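Local coordinates for lipoprotein (PDB 7ADK), which is probably a serine protease of the mycoplasma DUF31 family, distantly related to the trypsin-like peptidases of clan PA, at residues F706-I717 and Y794-L805. Residues are numbered along the deposited sequence; the frame is centred on the assembly and turned at random.
Sequences FIDKPGLTDAFI and YDYKNLFGDYKL
Two tyrosine hydroxyls converge on one carboxylate oxygen: Tyr796 OH donates a hydrogen bond to Asp714 OD2 at 2.6 Å, and Tyr803 OH donates to the same OD2 at 2.7 Å. The first arrives on the anti lone pair, the second on the syn side. The Tyr796 ring lies nearly coplanar with the carboxylate, the planes 20° apart, and OD2 sits at the edge of the Tyr803 ring. With CG turned opposite its own backbone nitrogen (chi1 172°), Asp714 reaches out to the loop, while its OD1 takes a weak N-cap bond from Phe716 N. Both oxygens of this buried acid thus have donors, which would probably favour the charged form.

Apolar groups flank the polar centre. Leu805 CD1 packs against Asp714 CG at 3.5 Å. Phe706 directs an edge onto a face of Tyr794, ring centroids 4.8 Å apart and planes at 57°, and its CZ also meets Leu805 CD2. Beyond the carboxylate, Ile717 CD1 makes CH-pi contacts over the faces of Tyr803 and Phe800, 4.0 Å and 4.3 Å from the respective centroids, and CG2 touches Phe800 CZ.

The contact joins the loop between strands 783-792 and 807-809 to strand 712-714 and the start of helix 715-719. Strand 737-747 pairs with both 712-714 and 783-792 in one mixed sheet, while Phe800 also touches Gln223 of helix 220-226.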
loop_
_atom_site.group_PDB
_atom_site.type_symbol
_atom_site.label_atom_id
_atom_site.label_comp_id
_atom_site.label_asym_id
_atom_site.label_seq_id
_atom_site.Cartn_x
_atom_site.Cartn_y
_atom_site.Cartn_z
ATOM N N PHE B 706 22.475 29.887 3.238
ATOM C CA PHE B 706 23.119 30.614 2.147
ATOM C C PHE B 706 22.071 31.085 1.146
ATOM O O PHE B 706 21.518 30.319 0.365
ATOM C CB PHE B 706 24.193 29.741 1.510
ATOM C CG PHE B 706 25.282 29.358 2.485
ATOM C CD1 PHE B 706 26.202 30.319 2.942
ATOM C CD2 PHE B 706 25.326 28.052 3.000
ATOM C CE1 PHE B 706 27.155 29.960 3.903
ATOM C CE2 PHE B 706 26.301 27.688 3.935
ATOM C CZ PHE B 706 27.217 28.647 4.391
ATOM N N ILE B 707 21.748 32.365 1.203
ATOM C CA ILE B 707 20.484 32.881 0.688
ATOM C C ILE B 707 20.308 32.796 -0.832
ATOM O O ILE B 707 19.257 32.380 -1.306
ATOM C CB ILE B 707 20.307 34.287 1.280
ATOM C CG1 ILE B 707 19.983 34.201 2.789
ATOM C CG2 ILE B 707 19.282 35.116 0.534
ATOM C CD1 ILE B 707 19.013 33.131 3.264
ATOM N N ASP B 708 21.339 33.101 -1.606
ATOM C CA ASP B 708 21.356 32.933 -3.060
ATOM C C ASP B 708 21.640 31.480 -3.514
ATOM O O ASP B 708 21.929 31.243 -4.688
ATOM C CB ASP B 708 22.290 33.973 -3.697
ATOM C CG ASP B 708 23.777 33.873 -3.342
ATOM O OD1 ASP B 708 24.171 33.168 -2.394
ATOM O OD2 ASP B 708 24.577 34.544 -4.025
ATOM N N LYS B 709 21.541 30.502 -2.597
ATOM C CA LYS B 709 21.818 29.073 -2.804
ATOM C C LYS B 709 20.669 28.228 -2.230
ATOM O O LYS B 709 20.806 27.667 -1.143
ATOM C CB LYS B 709 23.130 28.659 -2.123
ATOM C CG LYS B 709 24.386 29.484 -2.338
ATOM C CD LYS B 709 25.146 29.235 -3.611
ATOM C CE LYS B 709 26.563 29.740 -3.402
ATOM N NZ LYS B 709 27.469 29.478 -4.520
ATOM N N PRO B 710 19.513 28.122 -2.906
ATOM C CA PRO B 710 18.396 27.354 -2.377
ATOM C C PRO B 710 18.796 25.925 -2.016
ATOM O O PRO B 710 19.519 25.260 -2.756
ATOM C CB PRO B 710 17.259 27.434 -3.391
ATOM C CG PRO B 710 17.926 27.948 -4.655
ATOM C CD PRO B 710 19.142 28.731 -4.166
ATOM N N GLY B 711 18.386 25.503 -0.830
ATOM C CA GLY B 711 18.734 24.249 -0.188
ATOM C C GLY B 711 20.176 24.031 0.263
ATOM O O GLY B 711 20.514 22.879 0.535
ATOM N N LEU B 712 21.024 25.047 0.401
ATOM C CA LEU B 712 22.291 24.942 1.138
ATOM C C LEU B 712 22.150 25.557 2.528
ATOM O O LEU B 712 21.596 26.650 2.710
ATOM C CB LEU B 712 23.473 25.608 0.422
ATOM C CG LEU B 712 23.854 25.096 -0.973
ATOM C CD1 LEU B 712 25.215 25.687 -1.356
ATOM C CD2 LEU B 712 23.998 23.585 -1.071
ATOM N N THR B 713 22.705 24.897 3.543
ATOM C CA THR B 713 22.697 25.402 4.918
ATOM C C THR B 713 23.982 25.134 5.690
ATOM O O THR B 713 24.772 24.268 5.341
ATOM C CB THR B 713 21.434 24.970 5.676
ATOM O OG1 THR B 713 21.292 25.800 6.796
ATOM C CG2 THR B 713 21.389 23.547 6.199
ATOM N N ASP B 714 24.201 25.902 6.749
ATOM C CA ASP B 714 25.203 25.613 7.774
ATOM C C ASP B 714 24.418 25.249 9.033
ATOM O O ASP B 714 23.618 26.038 9.540
ATOM C CB ASP B 714 26.129 26.831 7.950
ATOM C CG ASP B 714 27.126 26.780 9.122
ATOM O OD1 ASP B 714 27.067 25.869 9.967
ATOM O OD2 ASP B 714 27.967 27.715 9.216
ATOM N N ALA B 715 24.582 24.007 9.485
ATOM C CA ALA B 715 23.740 23.433 10.511
ATOM C C ALA B 715 23.842 24.164 11.847
ATOM O O ALA B 715 22.818 24.367 12.479
ATOM C CB ALA B 715 24.100 21.974 10.694
ATOM N N PHE B 716 25.015 24.603 12.305
ATOM C CA PHE B 716 25.088 25.180 13.647
ATOM C C PHE B 716 24.400 26.543 13.733
ATOM O O PHE B 716 23.649 26.785 14.677
ATOM C CB PHE B 716 26.517 25.172 14.173
ATOM C CG PHE B 716 26.594 25.607 15.618
ATOM C CD1 PHE B 716 26.286 24.699 16.640
ATOM C CD2 PHE B 716 26.887 26.941 15.933
ATOM C CE1 PHE B 716 26.245 25.126 17.978
ATOM C CE2 PHE B 716 26.849 27.367 17.277
ATOM C CZ PHE B 716 26.509 26.464 18.296
ATOM N N ILE B 717 24.532 27.393 12.714
ATOM C CA ILE B 717 23.847 28.697 12.659
ATOM C C ILE B 717 22.319 28.574 12.460
ATOM O O ILE B 717 21.618 29.565 12.639
ATOM C CB ILE B 717 24.530 29.602 11.597
ATOM C CG1 ILE B 717 26.028 29.814 11.895
ATOM C CG2 ILE B 717 23.862 30.971 11.398
ATOM C CD1 ILE B 717 26.344 30.545 13.200
ATOM N N TYR B 794 33.491 28.045 4.483
ATOM C CA TYR B 794 32.914 29.312 4.067
ATOM C C TYR B 794 33.324 30.376 5.076
ATOM O O TYR B 794 33.398 30.083 6.276
ATOM C CB TYR B 794 31.391 29.214 3.961
ATOM C CG TYR B 794 30.788 30.363 3.188
ATOM C CD1 TYR B 794 30.686 30.279 1.792
ATOM C CD2 TYR B 794 30.331 31.518 3.857
ATOM C CE1 TYR B 794 30.108 31.328 1.062
ATOM C CE2 TYR B 794 29.791 32.588 3.127
ATOM C CZ TYR B 794 29.669 32.491 1.726
ATOM O OH TYR B 794 29.167 33.516 0.999
ATOM N N ASP B 795 33.585 31.592 4.615
ATOM C CA ASP B 795 34.010 32.708 5.453
ATOM C C ASP B 795 32.923 33.787 5.479
ATOM O O ASP B 795 32.480 34.251 4.429
ATOM C CB ASP B 795 35.355 33.222 4.925
ATOM C CG ASP B 795 36.019 34.285 5.800
ATOM O OD1 ASP B 795 35.339 34.958 6.600
ATOM O OD2 ASP B 795 37.249 34.446 5.687
ATOM N N TYR B 796 32.508 34.195 6.673
ATOM C CA TYR B 796 31.464 35.186 6.916
ATOM C C TYR B 796 31.971 36.625 7.138
ATOM O O TYR B 796 31.198 37.479 7.565
ATOM C CB TYR B 796 30.612 34.705 8.090
ATOM C CG TYR B 796 29.965 33.353 7.892
ATOM C CD1 TYR B 796 28.868 33.233 7.025
ATOM C CD2 TYR B 796 30.415 32.231 8.611
ATOM C CE1 TYR B 796 28.191 32.010 6.917
ATOM C CE2 TYR B 796 29.746 31.001 8.491
ATOM C CZ TYR B 796 28.607 30.899 7.671
ATOM O OH TYR B 796 27.864 29.766 7.622
ATOM N N LYS B 797 33.253 36.922 6.900
ATOM C CA LYS B 797 33.823 38.284 6.955
ATOM C C LYS B 797 33.553 38.977 8.299
ATOM O O LYS B 797 33.169 40.138 8.365
ATOM C CB LYS B 797 33.400 39.105 5.718
ATOM C CG LYS B 797 34.009 38.617 4.393
ATOM C CD LYS B 797 33.246 37.468 3.739
ATOM C CE LYS B 797 33.927 36.989 2.454
ATOM N NZ LYS B 797 33.235 35.804 1.902
ATOM N N ASN B 798 33.717 38.219 9.382
ATOM C CA ASN B 798 33.446 38.583 10.777
ATOM C C ASN B 798 31.979 38.900 11.155
ATOM O O ASN B 798 31.733 39.381 12.262
ATOM C CB ASN B 798 34.467 39.619 11.288
ATOM C CG ASN B 798 35.902 39.149 11.180
ATOM O OD1 ASN B 798 36.668 39.604 10.355
ATOM N ND2 ASN B 798 36.309 38.209 11.987
ATOM N N LEU B 799 30.988 38.612 10.308
ATOM C CA LEU B 799 29.566 38.826 10.615
ATOM C C LEU B 799 29.129 38.085 11.891
ATOM O O LEU B 799 28.410 38.619 12.736
ATOM C CB LEU B 799 28.754 38.336 9.408
ATOM C CG LEU B 799 27.241 38.566 9.501
ATOM C CD1 LEU B 799 26.907 40.025 9.302
ATOM C CD2 LEU B 799 26.543 37.771 8.409
ATOM N N PHE B 800 29.623 36.852 12.015
ATOM C CA PHE B 800 29.437 35.941 13.139
ATOM C C PHE B 800 30.667 35.942 14.075
ATOM O O PHE B 800 30.993 34.931 14.689
ATOM C CB PHE B 800 29.086 34.551 12.573
ATOM C CG PHE B 800 27.733 34.434 11.884
ATOM C CD1 PHE B 800 27.654 34.242 10.496
ATOM C CD2 PHE B 800 26.542 34.532 12.626
ATOM C CE1 PHE B 800 26.412 34.160 9.846
ATOM C CE2 PHE B 800 25.295 34.454 11.983
ATOM C CZ PHE B 800 25.228 34.280 10.596
ATOM N N GLY B 801 31.400 37.054 14.171
ATOM C CA GLY B 801 32.560 37.186 15.048
ATOM C C GLY B 801 33.755 36.384 14.557
ATOM O O GLY B 801 34.212 36.576 13.433
ATOM N N ASP B 802 34.281 35.483 15.384
ATOM C CA ASP B 802 35.386 34.575 15.018
ATOM C C ASP B 802 34.906 33.291 14.290
ATOM O O ASP B 802 35.711 32.431 13.924
ATOM C CB ASP B 802 36.203 34.244 16.278
ATOM C CG ASP B 802 37.566 33.599 15.997
ATOM O OD1 ASP B 802 38.224 33.962 14.996
ATOM O OD2 ASP B 802 38.021 32.764 16.811
ATOM N N TYR B 803 33.600 33.129 14.066
ATOM C CA TYR B 803 32.998 31.930 13.471
ATOM C C TYR B 803 33.185 31.811 11.948
ATOM O O TYR B 803 33.129 32.784 11.198
ATOM C CB TYR B 803 31.516 31.884 13.811
ATOM C CG TYR B 803 30.798 30.663 13.280
ATOM C CD1 TYR B 803 31.015 29.419 13.890
ATOM C CD2 TYR B 803 29.963 30.764 12.142
ATOM C CE1 TYR B 803 30.437 28.264 13.343
ATOM C CE2 TYR B 803 29.377 29.611 11.608
ATOM C CZ TYR B 803 29.634 28.357 12.191
ATOM O OH TYR B 803 29.120 27.232 11.647
ATOM N N LYS B 804 33.306 30.564 11.482
ATOM C CA LYS B 804 33.445 30.133 10.089
ATOM C C LYS B 804 32.797 28.755 9.906
ATOM O O LYS B 804 32.729 27.993 10.859
ATOM C CB LYS B 804 34.929 30.173 9.696
ATOM C CG LYS B 804 35.917 29.452 10.637
ATOM C CD LYS B 804 37.337 30.016 10.491
ATOM C CE LYS B 804 37.478 31.391 11.172
ATOM N NZ LYS B 804 38.650 32.154 10.696
ATOM N N LEU B 805 32.338 28.418 8.697
ATOM C CA LEU B 805 31.688 27.117 8.442
ATOM C C LEU B 805 32.651 25.936 8.673
ATOM O O LEU B 805 32.216 24.849 9.035
ATOM C CB LEU B 805 31.057 27.101 7.034
ATOM C CG LEU B 805 30.657 25.715 6.474
ATOM C CD1 LEU B 805 29.560 25.033 7.274
ATOM C CD2 LEU B 805 30.152 25.844 5.052
#